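Local coordinates for protein fatty acid amide hydrolase (Candida albicans, PDB 6KVR) that probably hydrolyses amides of monocarboxylic acids, releasing the carboxylate and ammonium, as a member of the amidase family, at residues D349-V355 with N480-T484. Residues are numbered along the deposited sequence; the frame is centred on the assembly and turned at random.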
ATOM      1  N   ASP A 349      29.269   7.532  -1.480  1.00 31.81           N
ATOM      2  CA  ASP A 349      29.043   8.264  -2.719  1.00 33.28           C
ATOM      3  C   ASP A 349      27.953   7.509  -3.467  1.00 32.54           C
ATOM      4  O   ASP A 349      28.112   6.315  -3.747  1.00 33.62           O
ATOM      5  CB  ASP A 349      30.348   8.363  -3.531  1.00 31.20           C
ATOM      6  CG  ASP A 349      30.217   9.204  -4.811  1.00 37.41           C
ATOM      7  OD1 ASP A 349      29.385   8.904  -5.701  1.00 33.98           O
ATOM      8  OD2 ASP A 349      30.969  10.195  -4.923  1.00 42.46           O
ATOM      9  N   ASP A 350      26.832   8.167  -3.765  1.00 28.31           N
ATOM     10  CA  ASP A 350      25.730   7.457  -4.398  1.00 30.62           C
ATOM     11  C   ASP A 350      25.966   7.193  -5.881  1.00 35.17           C
ATOM     12  O   ASP A 350      25.060   6.685  -6.547  1.00 31.00           O
ATOM     13  CB  ASP A 350      24.416   8.216  -4.196  1.00 30.27           C
ATOM     14  CG  ASP A 350      24.326   9.497  -5.020  1.00 30.53           C
ATOM     15  OD1 ASP A 350      25.372  10.038  -5.452  1.00 28.03           O
ATOM     16  OD2 ASP A 350      23.187   9.964  -5.224  1.00 29.20           O
ATOM     17  N   GLY A 351      27.153   7.503  -6.406  1.00 29.90           N
ATOM     18  CA  GLY A 351      27.442   7.277  -7.803  1.00 28.08           C
ATOM     19  C   GLY A 351      26.954   8.372  -8.728  1.00 31.15           C
ATOM     20  O   GLY A 351      27.204   8.296  -9.936  1.00 32.91           O
ATOM     21  N   LEU A 352      26.263   9.384  -8.204  1.00 27.96           N
ATOM     22  CA  LEU A 352      25.755  10.498  -8.994  1.00 28.19           C
ATOM     23  C   LEU A 352      26.451  11.813  -8.681  1.00 27.25           C
ATOM     24  O   LEU A 352      26.959  12.471  -9.592  1.00 27.89           O
ATOM     25  CB  LEU A 352      24.240  10.656  -8.779  1.00 24.74           C
ATOM     26  CG  LEU A 352      23.471   9.357  -9.005  1.00 30.31           C
ATOM     27  CD1 LEU A 352      21.992   9.565  -8.812  1.00 29.93           C
ATOM     28  CD2 LEU A 352      23.767   8.806 -10.399  1.00 28.58           C
ATOM     29  N   VAL A 353      26.476  12.223  -7.412  1.00 25.66           N
ATOM     30  CA  VAL A 353      27.017  13.516  -7.018  1.00 24.83           C
ATOM     31  C   VAL A 353      27.940  13.313  -5.820  1.00 26.80           C
ATOM     32  O   VAL A 353      27.490  12.910  -4.738  1.00 24.61           O
ATOM     33  CB  VAL A 353      25.909  14.538  -6.695  1.00 26.62           C
ATOM     34  CG1 VAL A 353      26.518  15.886  -6.302  1.00 17.69           C
ATOM     35  CG2 VAL A 353      24.954  14.718  -7.895  1.00 24.50           C
ATOM     36  N   ARG A 354      29.218  13.629  -6.011  1.00 28.57           N
ATOM     37  CA  ARG A 354      30.209  13.583  -4.947  1.00 27.74           C
ATOM     38  C   ARG A 354      29.823  14.527  -3.812  1.00 28.80           C
ATOM     39  O   ARG A 354      29.295  15.618  -4.043  1.00 24.37           O
ATOM     40  CB  ARG A 354      31.577  13.956  -5.536  1.00 30.16           C
ATOM     41  CG  ARG A 354      32.708  14.154  -4.534  1.00 31.50           C
ATOM     42  CD  ARG A 354      33.976  14.655  -5.221  1.00 29.63           C
ATOM     43  NE  ARG A 354      33.789  15.951  -5.867  1.00 33.10           N
ATOM     44  CZ  ARG A 354      34.782  16.717  -6.305  1.00 37.12           C
ATOM     45  NH1 ARG A 354      36.049  16.356  -6.155  1.00 34.15           N
ATOM     46  NH2 ARG A 354      34.500  17.873  -6.905  1.00 27.56           N
ATOM     47  N   VAL A 355      30.077  14.097  -2.569  1.00 25.35           N
ATOM     48  CA  VAL A 355      29.743  14.910  -1.407  1.00 26.34           C
ATOM     49  C   VAL A 355      30.910  15.843  -1.115  1.00 30.54           C
ATOM     50  O   VAL A 355      32.046  15.604  -1.537  1.00 27.76           O
ATOM     51  CB  VAL A 355      29.375  14.061  -0.160  1.00 27.35           C
ATOM     52  CG1 VAL A 355      28.201  13.142  -0.459  1.00 25.51           C
ATOM     53  CG2 VAL A 355      30.572  13.248   0.347  1.00 27.08           C
ATOM     54  N   ASN A 480      20.128  19.026  -6.373  1.00 25.14           N
ATOM     55  CA  ASN A 480      20.200  17.573  -6.423  1.00 22.09           C
ATOM     56  C   ASN A 480      19.575  16.960  -5.176  1.00 21.30           C
ATOM     57  O   ASN A 480      20.077  17.160  -4.060  1.00 22.41           O
ATOM     58  CB  ASN A 480      21.649  17.112  -6.550  1.00 21.87           C
ATOM     59  CG  ASN A 480      21.791  15.641  -6.305  1.00 20.29           C
ATOM     60  OD1 ASN A 480      21.071  14.839  -6.891  1.00 23.29           O
ATOM     61  ND2 ASN A 480      22.688  15.273  -5.409  1.00 22.48           N
ATOM     62  N   TRP A 481      18.527  16.164  -5.371  1.00 17.50           N
ATOM     63  CA  TRP A 481      17.866  15.445  -4.285  1.00 21.68           C
ATOM     64  C   TRP A 481      18.283  13.963  -4.171  1.00 25.38           C
ATOM     65  O   TRP A 481      17.669  13.212  -3.395  1.00 24.48           O
ATOM     66  CB  TRP A 481      16.351  15.496  -4.476  1.00 20.18           C
ATOM     67  CG  TRP A 481      15.714  16.847  -4.545  1.00 23.83           C
ATOM     68  CD1 TRP A 481      16.331  18.071  -4.527  1.00 20.49           C
ATOM     69  CD2 TRP A 481      14.308  17.105  -4.670  1.00 26.66           C
ATOM     70  NE1 TRP A 481      15.391  19.074  -4.624  1.00 22.91           N
ATOM     71  CE2 TRP A 481      14.144  18.509  -4.716  1.00 27.10           C
ATOM     72  CE3 TRP A 481      13.172  16.283  -4.742  1.00 24.71           C
ATOM     73  CZ2 TRP A 481      12.886  19.113  -4.808  1.00 24.31           C
ATOM     74  CZ3 TRP A 481      11.921  16.885  -4.846  1.00 25.78           C
ATOM     75  CH2 TRP A 481      11.793  18.292  -4.872  1.00 25.25           C
ATOM     76  N   SER A 482      19.286  13.518  -4.934  1.00 18.54           N
ATOM     77  CA  SER A 482      19.499  12.079  -5.092  1.00 25.07           C
ATOM     78  C   SER A 482      19.696  11.363  -3.754  1.00 22.47           C
ATOM     79  O   SER A 482      19.266  10.208  -3.604  1.00 22.86           O
ATOM     80  CB  SER A 482      20.698  11.821  -6.015  1.00 26.00           C
ATOM     81  OG  SER A 482      21.887  12.359  -5.454  1.00 22.77           O
ATOM     82  N   TYR A 483      20.305  12.031  -2.763  1.00 18.81           N
ATOM     83  CA  TYR A 483      20.634  11.358  -1.512  1.00 21.35           C
ATOM     84  C   TYR A 483      19.397  11.085  -0.658  1.00 23.11           C
ATOM     85  O   TYR A 483      19.384  10.110   0.107  1.00 22.60           O
ATOM     86  CB  TYR A 483      21.690  12.169  -0.743  1.00 23.44           C
ATOM     87  CG  TYR A 483      23.081  11.888  -1.276  1.00 22.66           C
ATOM     88  CD1 TYR A 483      23.773  10.738  -0.899  1.00 23.50           C
ATOM     89  CD2 TYR A 483      23.669  12.725  -2.221  1.00 24.26           C
ATOM     90  CE1 TYR A 483      25.033  10.463  -1.417  1.00 23.49           C
ATOM     91  CE2 TYR A 483      24.917  12.459  -2.744  1.00 21.29           C
ATOM     92  CZ  TYR A 483      25.598  11.334  -2.340  1.00 25.01           C
ATOM     93  OH  TYR A 483      26.841  11.078  -2.869  1.00 28.51           O
ATOM     94  N   THR A 484      18.345  11.901  -0.779  1.00 20.74           N
ATOM     95  CA  THR A 484      17.091  11.621  -0.075  1.00 19.43           C
ATOM     96  C   THR A 484      16.058  10.941  -0.961  1.00 23.87           C
ATOM     97  O   THR A 484      15.328  10.056  -0.490  1.00 20.38           O
ATOM     98  CB  THR A 484      16.458  12.896   0.487  1.00 24.39           C
ATOM     99  OG1 THR A 484      16.496  13.931  -0.508  1.00 22.58           O
ATOM    100  CG2 THR A 484      17.153  13.358   1.782  1.00 20.74           C
TER
HETATM  101  O   HOH W   1      20.927   8.373  -4.768  1.00 27.22           O
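Asn480 comes first, its ND2 lying 3.4 Å from CG2 of Val353 while also donating to Asn469. Its OD1 accepts from the backbone N of Ser482 (3.0 Å), an Asx turn that leads into helix 482-490, with Trp481 at the N-cap. Ser482 then sets its OG 2.7 Å from OD2 of Asp350, although the hydroxyl proton could instead go to OD1 of Asn480. A water donates to both Asp350 OD2 (2.8 Å) and Ser482 O (2.7 Å), and CB of Ser482 touches CD1 of Leu352 at 3.8 Å. The contact belongs to the amidase fold: the loop linking strand 343-346, near one end of the mixed sheet, to helix 357-372 is joined here to the start of helix 482-490. That loop is folded around Asp350, whose OD1 accepts from N of Leu352 (3.0 Å) and N of Val353 (3.1 Å), making an Asx turn and an Asx motif. Tyr483, which buries the most surface, sends its phenol into this curl. Its OH accepts from N of Asp350 (3.0 Å, nearly linear) and donates to O of Val353 (2.7 Å), so one hydroxyl ties together two loop residues three apart. The carboxylate carbon of Asp350 lies over one ring face, and CG1 of Val355 packs 3.7 Å from CZ of Tyr483. Thr484 turns instead to Gly255, a predicted substrate-binding residue, through a hydrogen bond from OG1.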